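Side-chain contacts in extracellular ligand-binding receptor (Rhodopseudomonas palustris, PDB 4F06), which probably serves as the solute-binding component of an ABC transporter, capturing aromatic acids derived from lignin, such as p-hydroxybenzoic acid, for uptake: residues 73-78 against 296-301; 232-237 against 352-357. All coordinates share one frame; numbering follows the deposited sequence.

Contact 1 (73-78 against 296-301); sequences VQYLAG and YKMIEA. With PHB (p-hydroxybenzoic acid), chain C.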
loop_
_atom_site.group_PDB
_atom_site.type_symbol
_atom_site.label_atom_id
_atom_site.label_comp_id
_atom_site.label_asym_id
_atom_site.label_seq_id
_atom_site.Cartn_x
_atom_site.Cartn_y
_atom_site.Cartn_z
ATOM N N VAL A 73 -12.031 21.928 0.497
ATOM C CA VAL A 73 -11.494 21.010 -0.497
ATOM C C VAL A 73 -12.601 20.332 -1.294
ATOM O O VAL A 73 -13.672 20.034 -0.755
ATOM C CB VAL A 73 -10.575 19.922 0.125
ATOM C CG1 VAL A 73 -9.422 20.565 0.892
ATOM C CG2 VAL A 73 -11.304 18.904 1.028
ATOM N N GLN A 74 -12.316 20.112 -2.575
ATOM C CA GLN A 74 -13.235 19.342 -3.405
ATOM C C GLN A 74 -12.965 17.849 -3.341
ATOM O O GLN A 74 -13.841 17.032 -3.701
ATOM C CB GLN A 74 -13.217 19.803 -4.854
ATOM C CG GLN A 74 -13.891 21.133 -5.088
ATOM C CD GLN A 74 -14.138 21.350 -6.571
ATOM O OE1 GLN A 74 -14.288 20.397 -7.313
ATOM N NE2 GLN A 74 -14.230 22.583 -6.990
ATOM N N TYR A 75 -11.741 17.447 -2.917
ATOM C CA TYR A 75 -11.304 16.044 -2.900
ATOM C C TYR A 75 -10.455 15.841 -1.659
ATOM O O TYR A 75 -9.738 16.759 -1.252
ATOM C CB TYR A 75 -10.436 15.716 -4.142
ATOM C CG TYR A 75 -11.206 15.918 -5.430
ATOM C CD1 TYR A 75 -12.056 14.914 -5.928
ATOM C CD2 TYR A 75 -11.184 17.151 -6.063
ATOM C CE1 TYR A 75 -12.861 15.155 -7.040
ATOM C CE2 TYR A 75 -11.964 17.400 -7.173
ATOM C CZ TYR A 75 -12.816 16.419 -7.646
ATOM O OH TYR A 75 -13.675 16.613 -8.725
ATOM N N LEU A 76 -10.554 14.629 -1.113
ATOM C CA LEU A 76 -9.637 14.195 -0.042
ATOM C C LEU A 76 -8.777 13.045 -0.608
ATOM O O LEU A 76 -9.159 12.374 -1.592
ATOM C CB LEU A 76 -10.428 13.668 1.184
ATOM C CG LEU A 76 -11.085 14.774 2.008
ATOM C CD1 LEU A 76 -12.182 14.199 2.886
ATOM C CD2 LEU A 76 -10.024 15.465 2.862
ATOM N N ALA A 77 -7.637 12.812 0.015
ATOM C CA ALA A 77 -6.737 11.773 -0.472
ATOM C C ALA A 77 -5.807 11.346 0.635
ATOM O O ALA A 77 -5.598 12.085 1.612
ATOM C CB ALA A 77 -5.884 12.269 -1.647
ATOM N N GLY A 78 -5.233 10.154 0.478
ATOM C CA GLY A 78 -4.156 9.717 1.370
ATOM C C GLY A 78 -4.588 8.532 2.183
ATOM O O GLY A 78 -5.111 7.538 1.633
ATOM N N TYR A 296 -6.986 14.678 -11.303
ATOM C CA TYR A 296 -6.999 15.541 -12.507
ATOM C C TYR A 296 -8.116 15.089 -13.439
ATOM O O TYR A 296 -8.830 15.931 -14.024
ATOM C CB TYR A 296 -5.639 15.520 -13.199
ATOM C CG TYR A 296 -4.648 16.488 -12.557
ATOM C CD1 TYR A 296 -4.546 16.660 -11.164
ATOM C CD2 TYR A 296 -3.739 17.183 -13.357
ATOM C CE1 TYR A 296 -3.612 17.550 -10.623
ATOM C CE2 TYR A 296 -2.798 18.038 -12.824
ATOM C CZ TYR A 296 -2.719 18.211 -11.458
ATOM O OH TYR A 296 -1.816 19.038 -10.897
ATOM N N LYS A 297 -8.295 13.775 -13.614
ATOM C CA LYS A 297 -9.394 13.308 -14.465
ATOM C C LYS A 297 -10.766 13.756 -13.916
ATOM O O LYS A 297 -11.642 14.161 -14.683
ATOM C CB LYS A 297 -9.353 11.771 -14.567
ATOM C CG LYS A 297 -10.497 11.200 -15.396
ATOM C CD LYS A 297 -10.408 11.507 -16.864
ATOM C CE LYS A 297 -11.497 10.736 -17.597
ATOM N NZ LYS A 297 -11.299 10.974 -19.044
HETATM N N MSE A 298 -10.954 13.642 -12.604
HETATM C CA MSE A 298 -12.249 14.024 -11.996
HETATM C C MSE A 298 -12.499 15.519 -12.170
HETATM O O MSE A 298 -13.616 15.917 -12.503
HETATM C CB MSE A 298 -12.290 13.651 -10.507
HETATM C CG MSE A 298 -12.405 12.145 -10.345
HETATM SE SE MSE A 298 -12.797 11.409 -8.618
HETATM C CE MSE A 298 -11.069 11.883 -7.850
ATOM N N ILE A 299 -11.467 16.353 -11.988
ATOM C CA ILE A 299 -11.628 17.785 -12.221
ATOM C C ILE A 299 -11.974 18.058 -13.696
ATOM O O ILE A 299 -12.855 18.856 -13.956
ATOM C CB ILE A 299 -10.358 18.528 -11.741
ATOM C CG1 ILE A 299 -10.227 18.396 -10.206
ATOM C CG2 ILE A 299 -10.376 19.996 -12.138
ATOM C CD1 ILE A 299 -8.884 18.836 -9.643
ATOM N N GLU A 300 -11.312 17.405 -14.651
ATOM C CA GLU A 300 -11.678 17.637 -16.065
ATOM C C GLU A 300 -13.116 17.215 -16.312
ATOM O O GLU A 300 -13.889 17.942 -16.967
ATOM C CB GLU A 300 -10.769 16.870 -17.037
ATOM C CG GLU A 300 -9.371 17.402 -17.083
ATOM C CD GLU A 300 -8.518 16.913 -18.237
ATOM O OE1 GLU A 300 -8.779 15.859 -18.885
ATOM O OE2 GLU A 300 -7.545 17.628 -18.462
ATOM N N ALA A 301 -13.494 16.040 -15.804
ATOM C CA ALA A 301 -14.830 15.510 -16.105
ATOM C C ALA A 301 -15.921 16.423 -15.567
ATOM O O ALA A 301 -17.017 16.455 -16.128
ATOM C CB ALA A 301 -14.977 14.140 -15.487
HETATM C "C1'" PHB C . -4.539 15.780 -16.809
HETATM O "O1'" PHB C . -5.436 16.689 -16.682
HETATM O "O2'" PHB C . -3.306 15.969 -16.916
HETATM C C1 PHB C . -4.946 14.380 -16.924
HETATM C C2 PHB C . -3.938 13.401 -17.105
HETATM C C3 PHB C . -4.300 12.078 -17.253
HETATM C C4 PHB C . -5.656 11.740 -17.175
HETATM C C5 PHB C . -6.649 12.717 -16.958
HETATM C C6 PHB C . -6.304 14.073 -16.835
HETATM O O4 PHB C . -5.963 10.418 -17.309
#

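Contact 2 (232-237 against 352-357); sequences DVVTEP and LINREL. With PHB (p-hydroxybenzoic acid), chain B.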
loop_
_atom_site.group_PDB
_atom_site.type_symbol
_atom_site.label_atom_id
_atom_site.label_comp_id
_atom_site.label_asym_id
_atom_site.label_seq_id
_atom_site.Cartn_x
_atom_site.Cartn_y
_atom_site.Cartn_z
ATOM N N ASP A 232 4.932 -4.871 2.085
ATOM C CA ASP A 232 4.938 -3.967 3.239
ATOM C C ASP A 232 6.124 -4.226 4.143
ATOM O O ASP A 232 6.573 -3.317 4.843
ATOM C CB ASP A 232 3.650 -4.202 4.028
ATOM C CG ASP A 232 2.448 -4.067 3.127
ATOM O OD1 ASP A 232 2.018 -2.939 2.856
ATOM O OD2 ASP A 232 1.985 -5.119 2.623
ATOM N N VAL A 233 6.584 -5.471 4.172
ATOM C CA VAL A 233 7.572 -5.889 5.167
ATOM C C VAL A 233 9.010 -5.600 4.732
ATOM O O VAL A 233 9.915 -5.641 5.568
ATOM C CB VAL A 233 7.309 -7.374 5.509
ATOM C CG1 VAL A 233 8.318 -7.898 6.530
ATOM C CG2 VAL A 233 5.867 -7.575 6.000
ATOM N N VAL A 234 9.219 -5.275 3.442
ATOM C CA VAL A 234 10.552 -5.089 2.882
ATOM C C VAL A 234 10.606 -3.845 2.007
ATOM O O VAL A 234 11.250 -3.807 0.978
ATOM C CB VAL A 234 11.055 -6.328 2.140
ATOM C CG1 VAL A 234 11.396 -7.445 3.124
ATOM C CG2 VAL A 234 10.028 -6.799 1.117
ATOM N N THR A 235 9.987 -2.766 2.454
ATOM C CA THR A 235 10.041 -1.523 1.689
ATOM C C THR A 235 11.469 -1.061 1.476
ATOM O O THR A 235 12.349 -1.203 2.335
ATOM C CB THR A 235 9.173 -0.403 2.243
ATOM O OG1 THR A 235 9.612 -0.045 3.542
ATOM C CG2 THR A 235 7.698 -0.829 2.274
ATOM N N GLU A 236 11.719 -0.493 0.286
ATOM C CA GLU A 236 13.074 -0.228 -0.162
ATOM C C GLU A 236 13.902 0.590 0.824
ATOM O O GLU A 236 15.083 0.282 1.010
ATOM C CB GLU A 236 13.072 0.353 -1.585
ATOM C CG GLU A 236 12.785 -0.708 -2.648
ATOM C CD GLU A 236 11.301 -0.930 -2.902
ATOM O OE1 GLU A 236 10.397 -0.381 -2.168
ATOM O OE2 GLU A 236 11.019 -1.677 -3.851
ATOM N N PRO A 237 13.335 1.676 1.409
ATOM C CA PRO A 237 14.214 2.469 2.301
ATOM C C PRO A 237 14.687 1.735 3.534
ATOM O O PRO A 237 15.679 2.152 4.135
ATOM C CB PRO A 237 13.340 3.668 2.674
ATOM C CG PRO A 237 12.406 3.770 1.470
ATOM C CD PRO A 237 12.060 2.346 1.143
ATOM N N LEU A 352 20.848 -2.935 -2.417
ATOM C CA LEU A 352 19.768 -3.877 -2.100
ATOM C C LEU A 352 18.451 -3.421 -2.696
ATOM O O LEU A 352 18.066 -2.263 -2.538
ATOM C CB LEU A 352 19.642 -4.045 -0.572
ATOM C CG LEU A 352 20.898 -4.641 0.056
ATOM C CD1 LEU A 352 20.899 -4.475 1.572
ATOM C CD2 LEU A 352 20.961 -6.124 -0.271
ATOM N N ILE A 353 17.798 -4.330 -3.426
ATOM C CA ILE A 353 16.557 -4.071 -4.111
ATOM C C ILE A 353 15.596 -5.240 -3.906
ATOM O O ILE A 353 15.990 -6.345 -3.514
ATOM C CB ILE A 353 16.765 -3.867 -5.639
ATOM C CG1 ILE A 353 17.176 -5.178 -6.352
ATOM C CG2 ILE A 353 17.740 -2.716 -5.925
ATOM C CD1 ILE A 353 17.053 -5.087 -7.859
ATOM N N ASN A 354 14.307 -5.014 -4.196
ATOM C CA ASN A 354 13.359 -6.134 -4.356
ATOM C C ASN A 354 13.322 -6.455 -5.839
ATOM O O ASN A 354 12.674 -5.729 -6.617
ATOM C CB ASN A 354 11.969 -5.728 -3.829
ATOM C CG ASN A 354 11.976 -5.552 -2.318
ATOM O OD1 ASN A 354 11.630 -4.465 -1.790
ATOM N ND2 ASN A 354 12.361 -6.562 -1.618
ATOM N N ARG A 355 14.035 -7.510 -6.253
ATOM C CA ARG A 355 14.079 -7.843 -7.670
ATOM C C ARG A 355 12.803 -8.598 -8.034
ATOM O O ARG A 355 12.516 -9.636 -7.429
ATOM C CB ARG A 355 15.272 -8.756 -7.931
ATOM C CG ARG A 355 15.435 -9.160 -9.422
ATOM C CD ARG A 355 16.199 -8.036 -10.131
ATOM N NE ARG A 355 16.515 -8.278 -11.520
ATOM C CZ ARG A 355 17.572 -8.943 -11.980
ATOM N NH1 ARG A 355 17.711 -9.073 -13.310
ATOM N NH2 ARG A 355 18.482 -9.468 -11.145
ATOM N N GLU A 356 12.052 -8.115 -9.017
ATOM C CA GLU A 356 10.830 -8.806 -9.472
ATOM C C GLU A 356 11.221 -10.005 -10.320
ATOM O O GLU A 356 11.930 -9.856 -11.344
ATOM C CB GLU A 356 9.919 -7.858 -10.271
ATOM C CG GLU A 356 9.413 -6.699 -9.383
ATOM C CD GLU A 356 8.690 -5.630 -10.162
ATOM O OE1 GLU A 356 8.989 -5.458 -11.380
ATOM O OE2 GLU A 356 7.857 -4.906 -9.572
ATOM N N LEU A 357 10.751 -11.182 -9.913
ATOM C CA LEU A 357 11.133 -12.460 -10.543
ATOM C C LEU A 357 9.965 -13.065 -11.326
ATOM O O LEU A 357 10.177 -13.891 -12.204
ATOM C CB LEU A 357 11.529 -13.489 -9.469
ATOM C CG LEU A 357 12.661 -13.108 -8.551
ATOM C CD1 LEU A 357 12.921 -14.252 -7.597
ATOM C CD2 LEU A 357 13.919 -12.772 -9.325
HETATM C "C1'" PHB B . -3.288 -0.255 6.578
HETATM O "O1'" PHB B . -4.226 -0.549 5.825
HETATM O "O2'" PHB B . -3.468 0.154 7.777
HETATM C C1 PHB B . -1.894 -0.450 6.069
HETATM C C2 PHB B . -1.637 -1.387 5.050
HETATM C C3 PHB B . -0.352 -1.605 4.615
HETATM C C4 PHB B . 0.705 -0.936 5.196
HETATM C C5 PHB B . 0.474 -0.020 6.201
HETATM C C6 PHB B . -0.814 0.225 6.659
HETATM O O4 PHB B . 1.987 -1.152 4.838
HETATM O O HOH W 1 13.177 -2.535 -5.503
#

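Contact 1 (73-78 against 296-301)
Tyr75 of strand 75-78 reaches to the helix carrying Met298 and Ile299, a worked case of one large ring closing a sheet-helix interface. Apolar contact does most of the work. Ile299 brings its CG1 to 3.6 Å from Tyr75 CE2, while Met298 CE lies 3.7 Å from Tyr75 CD1, on the other side of the ring's long axis. With CG anti to the carbonyl carbon (chi1 -61°), Tyr75 extends its ring to the helix, where its OH comes 3.7 Å from Met298 CB. Cutting Tyr75 back to an alanine here would probably open a gap between sheet and helix, leaving Ile299 CG1 without the ring it packs on.

A Met-aromatic contact adds to this. The selenium of Met298, a selenomethionine, stands 5.2 Å from the Tyr75 ring centroid in an oblique approach; because Met298 has two conformers, this and the CE contact hold for one. No hydrogen bond crosses between the two segments.

Tyr296, Lys297 and Glu300 of the same helix line a p-hydroxybenzoic acid site. Ala311 of helix 308-315 touches both Tyr75 and Met298, completing the sheet-helix packing typical of an alpha/beta lobe in type I periplasmic binding proteins.

Contact 2 (232-237 against 352-357)
Val234 and Glu236 meet Asn354 where the loop 232-237, with short 3-10 segments at its two ends, passes strand 352-357, the nearest pair of CA atoms being those of Glu236 and Ile353, 6.5 Å apart. The example illustrates how one strand residue can meet a loop with its side chain while a water links its backbone to the same loop.

Asn354 sends its amide into the loop. As modelled, its OD1 lies 2.9 Å from Val234 O; two oxygens this close suggest that the amide is turned over and that its NH2 may in fact donate to the carbonyl, though the coordinates do not settle the matter. Whichever way it is turned, the amide group also packs by the CG2 methyl of Val234, and the two side chains cross obliquely.

Glu236 approaches the same amide with its carboxylate, the planes of the two groups 74° apart. A bend at chi2 (86°) folds the carboxylate back toward the strand. There water 1 makes the clear polar link: it donates to Glu236 OE2 at 2.8 Å and accepts from the backbone Asn354 N at 3.0 Å. The strongest polar partner of OE2 is Val257 N, and the water bond comes in addition.

At the other end of the loop, Asp232 faces the ligand pocket. Its OD1 accepts a hydrogen bond from the phenol O4 of p-hydroxybenzoic acid, 2.7 Å away, and is also bonded to Tyr253 OH, while OD2 pairs with Thr230 OG1.

Leu239 of helix 239-242 touches Val234, Leu352 and Asn354, so the short helix packs on both the loop after strand 226-230 and the strand. Asn354 also touches Arg343 and Val345 of strand 336-348, the antiparallel neighbour of its own strand.

How the contacts relate
Both contacts are buried, yet they share no helix or strand and lie on opposite sides of the chain's centre, their own centres about 31 Å apart. Contact 1, the more peripheral, joins the six-stranded sheet of one lobe to a helix by apolar packing; contact 2 belongs to the other, larger sheet and relies on polar groups and a bridging water. Their segments alternate along the sequence, as expected in a two-lobed binding protein whose chain passes between lobes more than once. Each has a p-hydroxybenzoic acid beside it: contact 1 through residues of its helix, contact 2 through Asp232, which grips the phenol of a different ligand molecule.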